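Local coordinates for ammonium transporter (Kuenenia stuttgartiensis, PDB 6EU6), which probably senses ammonium at the membrane as the ammonium-transporter module of a sensor histidine kinase, signalling its presence across the bilayer, at residues A[3-6]-A[7-11]; A[28-31]-A[32-36]; A[218-221]-A[222-225]; A[316-319]-A[320-324]. All coordinates share one frame; numbering follows the deposited sequence.

Overall arrangement
Along the chain the four contacts follow in numerical order. Contacts 1 and 2 sit near the two ends of helix 2-34, their centres about 38 Å apart, and so mark its length. Contact 3 lies near the C-terminal end of helix 206-226, its centre about 19 Å from that of contact 1 and 21 Å from that of contact 2. Contact 4 starts helix 322-340 and touches contact 2, with centres about 13 Å apart: Phe34 and Glu31 pack on Val320. Helix 2-34 thus runs between the trimer contacts of Gln5 and Asn7 and the Phe34-Val320 packing that joins it to the start of helix 322-340.

Contact 1: residues A[3-6]-A[7-11]; sequences NIQI and NINHL
Gln5 and Asn9, one turn apart at the start of helix 2-34, meet through their side-chain amides in an i, i+4 pair. This is the N-terminal part of the first helix of the ammonium-transporter fold, where it packs against its copies in the trimer. Gln5 leaves the backbone with CG anti to N (chi1 -174°) and then bends at chi2, which carries NE2 along the helix to Asn9 OD1 at 2.9 Å. The two amide planes are turned 57° against each other, so the groups meet askew, and the donor lies tilted from the carbonyl plane of Asn9. Asn9 OD1 is gripped a second time by Val231 N, which ties this helical turn to a loop of the same chain. Gln5 OE1 bonds Asn7 ND2 of the third subunit, and Asn7 ND2 in turn reaches Gln5 OE1 of the second, a repeated amide link round the trimer.

On the face carrying Ile4 and Ile8, the branch methyl of the first slants across the end of the second, Ile4 CG2 lying 4.1 Å from Ile8 CD1; both residues also pack on their counterparts in the third subunit. Ile6 and His10 run alongside each other, pointing the same way. Ile6 CG2 comes to 3.7 Å from the ring carbon His10 CD2, while ND1 of the imidazole is held by Ser95. Behind these side chains the regular helical bonds continue, among them Ile8 N to Ile4 O. His10 N donates to Ile6 O at 3.0 Å, and His10 CD2 lies 3.2 Å from that same Ile6 O.

Contact 2: residues A[28-31]-A[32-36]; sequences TSYE and TGFSQ
Tyr30 turns its ring away from its own backbone N (chi1 -166°), and the Phe34 ring points the same way, so the two aromatics run side by side one turn apart. Phe34 CE1 lies over one face of the Tyr30 ring, 3.3 Å from Tyr30 CZ. With centroids 4.7 Å apart and planes at 32°, the pair is inclined, in an arrangement between stacked and perpendicular. At its near edge, in the ring plane, Phe34 points CD1 at Tyr30 O, which also accepts the backbone N-H of Phe34.

Thr32 places OG1 beside its own N (chi1 -59°), and the hydroxyl turns back to donate to Thr28 O at 2.7 Å. The same carbonyl takes Thr32 N from the opposite face at 2.9 Å, so two donors from one residue grip a single oxygen. The hydroxyl sits above the carbonyl plane. Glu31 points elsewhere, its OE1 bonded to Thr112 and Asn47 and its OE2 to an ammonium ion probably from the crystallisation liquor. Ser35 N then bonds to Thr32 O at 3.0 Å, a shorter i to i+3 step.

Hydroxyl-to-carbonyl bonding back by four residues is a familiar way for threonine to satisfy its polar group inside a transmembrane helix, here in the last turns of helix 2-34 of the ammonium-transporter fold.

Contact 3: residues A[218-221]-A[222-225]; sequences FGWF and GFNG
Trp220 and Phe223 meet edge-to-face on helix 206-226, three residues apart. The indole stems from a CB directed away from the residues that follow, but at a chi1 of -106° it swings back along the helix. CD1 makes the first contacts: Phe223 CB lies 3.7 Å away, and the ring atom Phe223 CG is 3.9 Å from the same Trp220 CD1. Next round the ring, Trp220 NE1 stands over one face of the phenyl, displaced toward its rim and 4.0 Å from Phe223 CD1. The five-membered ring and the phenyl have centroids 5.0 Å apart and planes at 63°. The Trp220 side chain as a whole also packs on Leu274, Leu277 and Val278 of helix 266-280.

Phe223 swings its ring clear of its own N (chi1 -153°), which presents its face to the indole. The backbone beneath is tied by Phe223 N to Gly219 O at 2.9 Å and by Asn224 N to Trp220 O at 2.8 Å.

Both aromatic rings also meet His171 of helix 167-185, and Phe103 of helix 93-114 stacks on Phe223. Phe103 and Phe223 probably correspond to the phenylalanine gate of Amt channels, and His171 to the first of their twin pore histidines. On another side of the helix, Phe221 packs on helix 234-261 and meets Phe21 and Phe98 of the third subunit edge-to-face. Met23 of helix 2-34 touches both Trp220 and Phe223, joining this turn to the N-terminal helix.

Contact 4: residues A[316-319]-A[320-324]; sequences IDDP and VSAIA
Ile316 opens the segment, its branch methyl CG2 meeting Ile323 CD1 at 3.8 Å, with the two side chains crossing at about a right angle. It also lines the pocket of the bound nonyl maltoside. Asp317 takes no part across the contact; its OD1 forms a salt bridge with Arg188. Asp318 carries the contact. With CG held far from its own N (chi1 180°), the carboxylate reaches forward to the start of helix 322-340. Its OD2 takes Ile323 N at 2.7 Å on the syn lone pair, a nearly straight bond of 171°, and Ala324 N through water 1, while OD1 adds weak bonds from Ala322 N at 2.9 Å and from Val320 N. Pro319 follows as the second residue of a type I beta turn, closed by Ser321 N donating to Asp318 O at 3.2 Å. Water 2 joins that carbonyl to Ser321 OG, which also bonds Glu307.

The carboxylate of Asp318 thus sits at the N-terminal end of helix 322-340, where the helix dipole would probably favour its ionised form.

Contact 1: residues A[3-6]-A[7-11]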
loop_
_atom_site.group_PDB
_atom_site.type_symbol
_atom_site.label_atom_id
_atom_site.label_comp_id
_atom_site.label_asym_id
_atom_site.label_seq_id
_atom_site.Cartn_x
_atom_site.Cartn_y
_atom_site.Cartn_z
ATOM N N ASN A 3 18.382 -18.349 -17.551
ATOM C CA ASN A 3 18.859 -17.277 -16.678
ATOM C C ASN A 3 17.891 -16.109 -16.664
ATOM O O ASN A 3 17.680 -15.520 -15.657
ATOM C CB ASN A 3 20.318 -16.810 -16.939
ATOM C CG ASN A 3 20.889 -17.325 -18.251
ATOM O OD1 ASN A 3 21.247 -18.513 -18.380
ATOM N ND2 ASN A 3 20.978 -16.435 -19.243
ATOM N N ILE A 4 17.257 -15.809 -17.768
ATOM C CA ILE A 4 16.224 -14.795 -17.775
ATOM C C ILE A 4 14.986 -15.227 -16.983
ATOM O O ILE A 4 14.441 -14.386 -16.231
ATOM C CB ILE A 4 15.872 -14.387 -19.201
ATOM C CG1 ILE A 4 17.065 -13.618 -19.766
ATOM C CG2 ILE A 4 14.659 -13.493 -19.240
ATOM C CD1 ILE A 4 16.866 -13.160 -21.178
ATOM N N GLN A 5 14.514 -16.482 -17.152
ATOM C CA GLN A 5 13.420 -17.004 -16.323
ATOM C C GLN A 5 13.756 -16.965 -14.804
ATOM O O GLN A 5 12.895 -16.643 -13.970
ATOM C CB GLN A 5 12.987 -18.412 -16.760
ATOM C CG GLN A 5 11.726 -18.940 -15.988
ATOM C CD GLN A 5 10.332 -18.275 -16.265
ATOM O OE1 GLN A 5 9.898 -18.005 -17.419
ATOM N NE2 GLN A 5 9.608 -18.034 -15.184
ATOM N N ILE A 6 15.002 -17.256 -14.454
ATOM C CA ILE A 6 15.419 -17.176 -13.057
ATOM C C ILE A 6 15.295 -15.734 -12.548
ATOM O O ILE A 6 14.826 -15.522 -11.423
ATOM C CB ILE A 6 16.848 -17.660 -12.856
ATOM C CG1 ILE A 6 16.911 -19.206 -12.958
ATOM C CG2 ILE A 6 17.366 -17.233 -11.489
ATOM C CD1 ILE A 6 18.337 -19.772 -12.985
ATOM N N ASN A 7 15.686 -14.758 -13.378
ATOM C CA ASN A 7 15.549 -13.335 -13.043
ATOM C C ASN A 7 14.097 -12.895 -12.830
ATOM O O ASN A 7 13.810 -12.175 -11.906
ATOM C CB ASN A 7 16.136 -12.427 -14.116
ATOM C CG ASN A 7 17.634 -12.387 -14.052
ATOM O OD1 ASN A 7 18.192 -12.851 -13.078
ATOM N ND2 ASN A 7 18.282 -11.829 -15.092
ATOM N N ILE A 8 13.210 -13.356 -13.684
ATOM C CA ILE A 8 11.768 -13.060 -13.582
ATOM C C ILE A 8 11.229 -13.679 -12.265
ATOM O O ILE A 8 10.341 -13.118 -11.642
ATOM C CB ILE A 8 11.108 -13.719 -14.791
ATOM C CG1 ILE A 8 11.427 -12.895 -16.024
ATOM C CG2 ILE A 8 9.640 -13.880 -14.646
ATOM C CD1 ILE A 8 11.075 -13.631 -17.313
ATOM N N ASN A 9 11.754 -14.845 -11.899
ATOM C CA ASN A 9 11.275 -15.588 -10.760
ATOM C C ASN A 9 11.695 -14.880 -9.479
ATOM O O ASN A 9 10.892 -14.742 -8.539
ATOM C CB ASN A 9 11.810 -17.010 -10.760
ATOM C CG ASN A 9 11.142 -17.887 -11.757
ATOM O OD1 ASN A 9 10.153 -17.584 -12.406
ATOM N ND2 ASN A 9 11.731 -19.020 -11.935
ATOM N N HIS A 10 12.911 -14.361 -9.457
ATOM C CA HIS A 10 13.345 -13.453 -8.389
ATOM C C HIS A 10 12.479 -12.226 -8.254
ATOM O O HIS A 10 12.065 -11.877 -7.177
ATOM C CB HIS A 10 14.787 -12.971 -8.578
ATOM C CG HIS A 10 15.816 -13.958 -8.163
ATOM N ND1 HIS A 10 16.200 -14.118 -6.860
ATOM C CD2 HIS A 10 16.619 -14.769 -8.884
ATOM C CE1 HIS A 10 17.138 -15.032 -6.779
ATOM N NE2 HIS A 10 17.400 -15.451 -7.987
ATOM N N LEU A 11 12.217 -11.572 -9.367
ATOM C CA LEU A 11 11.430 -10.390 -9.360
ATOM C C LEU A 11 10.071 -10.652 -8.708
ATOM O O LEU A 11 9.625 -9.849 -7.853
ATOM C CB LEU A 11 11.266 -9.864 -10.773
ATOM C CG LEU A 11 10.375 -8.630 -10.976
ATOM C CD1 LEU A 11 10.811 -7.489 -10.071
ATOM C CD2 LEU A 11 10.419 -8.222 -12.455
#

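Contact 2: residues A[28-31]-A[32-36]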
loop_
_atom_site.group_PDB
_atom_site.type_symbol
_atom_site.label_atom_id
_atom_site.label_comp_id
_atom_site.label_asym_id
_atom_site.label_seq_id
_atom_site.Cartn_x
_atom_site.Cartn_y
_atom_site.Cartn_z
ATOM N N THR A 28 -1.537 -4.509 11.942
ATOM C CA THR A 28 -1.471 -3.371 12.875
ATOM C C THR A 28 -2.815 -2.581 12.820
ATOM O O THR A 28 -3.447 -2.319 13.850
ATOM C CB THR A 28 -0.323 -2.425 12.518
ATOM O OG1 THR A 28 0.924 -3.150 12.510
ATOM C CG2 THR A 28 -0.279 -1.273 13.586
ATOM N N SER A 29 -3.298 -2.287 11.602
ATOM C CA SER A 29 -4.566 -1.522 11.501
ATOM C C SER A 29 -5.728 -2.309 12.008
ATOM O O SER A 29 -6.604 -1.737 12.633
ATOM C CB SER A 29 -4.904 -1.111 10.086
ATOM O OG SER A 29 -3.748 -0.618 9.564
ATOM N N TYR A 30 -5.825 -3.568 11.563
ATOM C CA TYR A 30 -6.924 -4.455 11.951
ATOM C C TYR A 30 -7.015 -4.546 13.495
ATOM O O TYR A 30 -8.093 -4.324 14.098
ATOM C CB TYR A 30 -6.669 -5.824 11.345
ATOM C CG TYR A 30 -7.848 -6.729 11.376
ATOM C CD1 TYR A 30 -8.807 -6.629 10.400
ATOM C CD2 TYR A 30 -8.019 -7.684 12.420
ATOM C CE1 TYR A 30 -9.870 -7.492 10.343
ATOM C CE2 TYR A 30 -9.114 -8.570 12.404
ATOM C CZ TYR A 30 -10.034 -8.450 11.374
ATOM O OH TYR A 30 -11.137 -9.221 11.306
ATOM N N GLU A 31 -5.884 -4.895 14.125
ATOM C CA GLU A 31 -5.896 -5.043 15.534
ATOM C C GLU A 31 -6.198 -3.714 16.263
ATOM O O GLU A 31 -6.910 -3.751 17.263
ATOM C CB GLU A 31 -4.607 -5.667 16.093
ATOM C CG GLU A 31 -4.264 -7.011 15.446
ATOM C CD GLU A 31 -2.893 -7.613 15.897
ATOM O OE1 GLU A 31 -2.373 -7.097 16.993
ATOM O OE2 GLU A 31 -2.418 -8.604 15.171
ATOM N N THR A 32 -5.626 -2.590 15.797
ATOM C CA THR A 32 -5.878 -1.305 16.390
ATOM C C THR A 32 -7.393 -0.997 16.230
ATOM O O THR A 32 -8.069 -0.634 17.176
ATOM C CB THR A 32 -5.050 -0.256 15.743
ATOM O OG1 THR A 32 -3.675 -0.546 15.869
ATOM C CG2 THR A 32 -5.323 1.157 16.377
ATOM N N GLY A 33 -7.950 -1.224 15.041
ATOM C CA GLY A 33 -9.367 -1.030 14.836
ATOM C C GLY A 33 -10.272 -1.793 15.782
ATOM O O GLY A 33 -11.296 -1.281 16.274
ATOM N N PHE A 34 -9.929 -3.056 16.001
ATOM C CA PHE A 34 -10.676 -3.949 16.902
ATOM C C PHE A 34 -10.453 -3.601 18.406
ATOM O O PHE A 34 -11.119 -4.095 19.237
ATOM C CB PHE A 34 -10.293 -5.420 16.668
ATOM C CG PHE A 34 -11.212 -6.155 15.762
ATOM C CD1 PHE A 34 -11.082 -6.041 14.377
ATOM C CD2 PHE A 34 -12.187 -6.994 16.266
ATOM C CE1 PHE A 34 -11.917 -6.726 13.523
ATOM C CE2 PHE A 34 -13.037 -7.684 15.406
ATOM C CZ PHE A 34 -12.897 -7.549 14.026
ATOM N N SER A 35 -9.505 -2.772 18.710
ATOM C CA SER A 35 -9.142 -2.512 20.081
ATOM C C SER A 35 -9.997 -1.360 20.651
ATOM O O SER A 35 -10.606 -0.564 19.933
ATOM C CB SER A 35 -7.645 -2.182 20.183
ATOM O OG SER A 35 -7.328 -0.792 20.132
ATOM N N GLN A 36 -9.992 -1.285 21.958
ATOM C CA GLN A 36 -10.562 -0.136 22.619
ATOM C C GLN A 36 -9.613 0.973 22.384
ATOM O O GLN A 36 -8.423 0.796 22.363
ATOM C CB GLN A 36 -10.761 -0.411 24.110
ATOM C CG GLN A 36 -11.782 -1.560 24.390
ATOM C CD GLN A 36 -11.681 -1.838 25.887
ATOM O OE1 GLN A 36 -12.134 -1.080 26.681
ATOM N NE2 GLN A 36 -10.908 -2.813 26.237
#

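Contact 3: residues A[218-221]-A[222-225]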
loop_
_atom_site.group_PDB
_atom_site.type_symbol
_atom_site.label_atom_id
_atom_site.label_comp_id
_atom_site.label_asym_id
_atom_site.label_seq_id
_atom_site.Cartn_x
_atom_site.Cartn_y
_atom_site.Cartn_z
ATOM N N PHE A 218 -5.047 -7.639 0.030
ATOM C CA PHE A 218 -4.006 -7.273 -0.913
ATOM C C PHE A 218 -2.740 -8.041 -0.674
ATOM O O PHE A 218 -2.229 -8.662 -1.563
ATOM C CB PHE A 218 -3.698 -5.802 -0.773
ATOM C CG PHE A 218 -2.547 -5.359 -1.564
ATOM C CD1 PHE A 218 -2.708 -4.981 -2.900
ATOM C CD2 PHE A 218 -1.326 -5.216 -0.976
ATOM C CE1 PHE A 218 -1.635 -4.515 -3.634
ATOM C CE2 PHE A 218 -0.205 -4.806 -1.706
ATOM C CZ PHE A 218 -0.360 -4.448 -3.047
ATOM N N GLY A 219 -2.237 -8.006 0.537
ATOM C CA GLY A 219 -1.073 -8.824 0.868
ATOM C C GLY A 219 -1.182 -10.307 0.599
ATOM O O GLY A 219 -0.188 -10.949 0.202
ATOM N N TRP A 220 -2.374 -10.866 0.819
ATOM C CA TRP A 220 -2.603 -12.316 0.581
ATOM C C TRP A 220 -2.417 -12.675 -0.878
ATOM O O TRP A 220 -2.080 -13.817 -1.189
ATOM C CB TRP A 220 -4.003 -12.785 1.099
ATOM C CG TRP A 220 -3.880 -13.555 2.321
ATOM C CD1 TRP A 220 -3.194 -14.730 2.468
ATOM C CD2 TRP A 220 -4.464 -13.270 3.604
ATOM N NE1 TRP A 220 -3.302 -15.174 3.790
ATOM C CE2 TRP A 220 -4.098 -14.326 4.487
ATOM C CE3 TRP A 220 -5.321 -12.293 4.072
ATOM C CZ2 TRP A 220 -4.502 -14.373 5.797
ATOM C CZ3 TRP A 220 -5.716 -12.341 5.394
ATOM C CH2 TRP A 220 -5.293 -13.381 6.238
ATOM N N PHE A 221 -2.607 -11.697 -1.790
ATOM C CA PHE A 221 -2.266 -11.911 -3.178
ATOM C C PHE A 221 -0.807 -12.303 -3.378
ATOM O O PHE A 221 -0.487 -13.255 -4.182
ATOM C CB PHE A 221 -2.605 -10.692 -4.078
ATOM C CG PHE A 221 -4.091 -10.381 -4.192
ATOM C CD1 PHE A 221 -5.058 -11.390 -4.176
ATOM C CD2 PHE A 221 -4.524 -9.070 -4.283
ATOM C CE1 PHE A 221 -6.402 -11.072 -4.282
ATOM C CE2 PHE A 221 -5.876 -8.762 -4.357
ATOM C CZ PHE A 221 -6.796 -9.777 -4.374
ATOM N N GLY A 222 0.082 -11.604 -2.657
ATOM C CA GLY A 222 1.497 -11.961 -2.681
ATOM C C GLY A 222 1.761 -13.259 -1.929
ATOM O O GLY A 222 2.582 -14.087 -2.308
ATOM N N PHE A 223 1.089 -13.400 -0.807
ATOM C CA PHE A 223 1.252 -14.614 0.025
ATOM C C PHE A 223 0.999 -15.866 -0.777
ATOM O O PHE A 223 1.860 -16.782 -0.841
ATOM C CB PHE A 223 0.293 -14.452 1.200
ATOM C CG PHE A 223 0.705 -15.160 2.433
ATOM C CD1 PHE A 223 0.290 -16.486 2.620
ATOM C CD2 PHE A 223 1.271 -14.489 3.465
ATOM C CE1 PHE A 223 0.618 -17.139 3.808
ATOM C CE2 PHE A 223 1.673 -15.156 4.624
ATOM C CZ PHE A 223 1.350 -16.491 4.764
ATOM N N ASN A 224 -0.124 -15.852 -1.525
ATOM C CA ASN A 224 -0.511 -16.962 -2.391
ATOM C C ASN A 224 0.234 -17.005 -3.735
ATOM O O ASN A 224 0.853 -18.002 -4.081
ATOM C CB ASN A 224 -2.017 -16.954 -2.640
ATOM C CG ASN A 224 -2.812 -17.525 -1.449
ATOM O OD1 ASN A 224 -3.276 -16.830 -0.603
ATOM N ND2 ASN A 224 -3.003 -18.809 -1.464
ATOM N N GLY A 225 0.157 -15.928 -4.501
ATOM C CA GLY A 225 0.863 -15.857 -5.772
ATOM C C GLY A 225 2.348 -16.111 -5.670
ATOM O O GLY A 225 2.942 -16.748 -6.546
#

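Contact 4: residues A[316-319]-A[320-324]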
loop_
_atom_site.group_PDB
_atom_site.type_symbol
_atom_site.label_atom_id
_atom_site.label_comp_id
_atom_site.label_asym_id
_atom_site.label_seq_id
_atom_site.Cartn_x
_atom_site.Cartn_y
_atom_site.Cartn_z
ATOM N N ILE A 316 -12.697 -18.330 25.925
ATOM C CA ILE A 316 -11.375 -17.746 25.597
ATOM C C ILE A 316 -11.611 -16.376 25.002
ATOM O O ILE A 316 -12.425 -16.231 24.057
ATOM C CB ILE A 316 -10.561 -18.630 24.667
ATOM C CG1 ILE A 316 -10.394 -19.998 25.334
ATOM C CG2 ILE A 316 -9.186 -17.997 24.351
ATOM C CD1 ILE A 316 -9.888 -21.073 24.407
ATOM N N ASP A 317 -11.005 -15.366 25.613
ATOM C CA ASP A 317 -11.223 -13.992 25.157
ATOM C C ASP A 317 -10.152 -13.590 24.102
ATOM O O ASP A 317 -8.961 -13.371 24.431
ATOM C CB ASP A 317 -11.220 -13.030 26.319
ATOM C CG ASP A 317 -11.598 -11.582 25.903
ATOM O OD1 ASP A 317 -12.189 -11.302 24.839
ATOM O OD2 ASP A 317 -11.302 -10.693 26.685
ATOM N N ASP A 318 -10.622 -13.433 22.859
ATOM C CA ASP A 318 -9.738 -13.214 21.661
ATOM C C ASP A 318 -10.228 -11.951 20.972
ATOM O O ASP A 318 -11.229 -11.972 20.221
ATOM C CB ASP A 318 -9.906 -14.394 20.776
ATOM C CG ASP A 318 -9.071 -14.329 19.501
ATOM O OD1 ASP A 318 -8.423 -13.274 19.165
ATOM O OD2 ASP A 318 -9.176 -15.382 18.821
ATOM N N PRO A 319 -9.643 -10.826 21.340
ATOM C CA PRO A 319 -10.196 -9.523 20.913
ATOM C C PRO A 319 -10.301 -9.341 19.388
ATOM O O PRO A 319 -11.120 -8.585 18.956
ATOM C CB PRO A 319 -9.170 -8.536 21.486
ATOM C CG PRO A 319 -8.603 -9.258 22.691
ATOM C CD PRO A 319 -8.452 -10.663 22.221
ATOM N N VAL A 320 -9.518 -10.061 18.579
ATOM C CA VAL A 320 -9.572 -9.926 17.121
ATOM C C VAL A 320 -10.065 -11.162 16.408
ATOM O O VAL A 320 -9.978 -11.217 15.215
ATOM C CB VAL A 320 -8.201 -9.532 16.524
ATOM C CG1 VAL A 320 -7.642 -8.277 17.196
ATOM C CG2 VAL A 320 -7.233 -10.674 16.592
ATOM N N SER A 321 -10.515 -12.160 17.153
ATOM C CA SER A 321 -10.905 -13.466 16.641
ATOM C C SER A 321 -9.769 -14.173 15.894
ATOM O O SER A 321 -9.994 -14.819 14.872
ATOM C CB SER A 321 -12.154 -13.352 15.790
ATOM O OG SER A 321 -13.158 -12.697 16.503
ATOM N N ALA A 322 -8.524 -13.935 16.334
ATOM C CA ALA A 322 -7.355 -14.534 15.732
ATOM C C ALA A 322 -7.423 -16.074 15.679
ATOM O O ALA A 322 -6.977 -16.719 14.717
ATOM C CB ALA A 322 -6.128 -14.135 16.489
ATOM N N ILE A 323 -7.987 -16.662 16.733
ATOM C CA ILE A 323 -8.032 -18.146 16.821
ATOM C C ILE A 323 -8.988 -18.675 15.772
ATOM O O ILE A 323 -8.664 -19.539 14.992
ATOM C CB ILE A 323 -8.483 -18.605 18.206
ATOM C CG1 ILE A 323 -7.488 -18.107 19.264
ATOM C CG2 ILE A 323 -8.590 -20.121 18.184
ATOM C CD1 ILE A 323 -8.085 -18.149 20.698
ATOM N N ALA A 324 -10.150 -18.065 15.692
ATOM C CA ALA A 324 -11.080 -18.424 14.619
ATOM C C ALA A 324 -10.560 -18.188 13.224
ATOM O O ALA A 324 -10.746 -19.053 12.356
ATOM C CB ALA A 324 -12.376 -17.671 14.801
HETATM O O HOH W 1 -11.388 -16.552 17.898
HETATM O O HOH W 2 -13.552 -13.148 19.169
#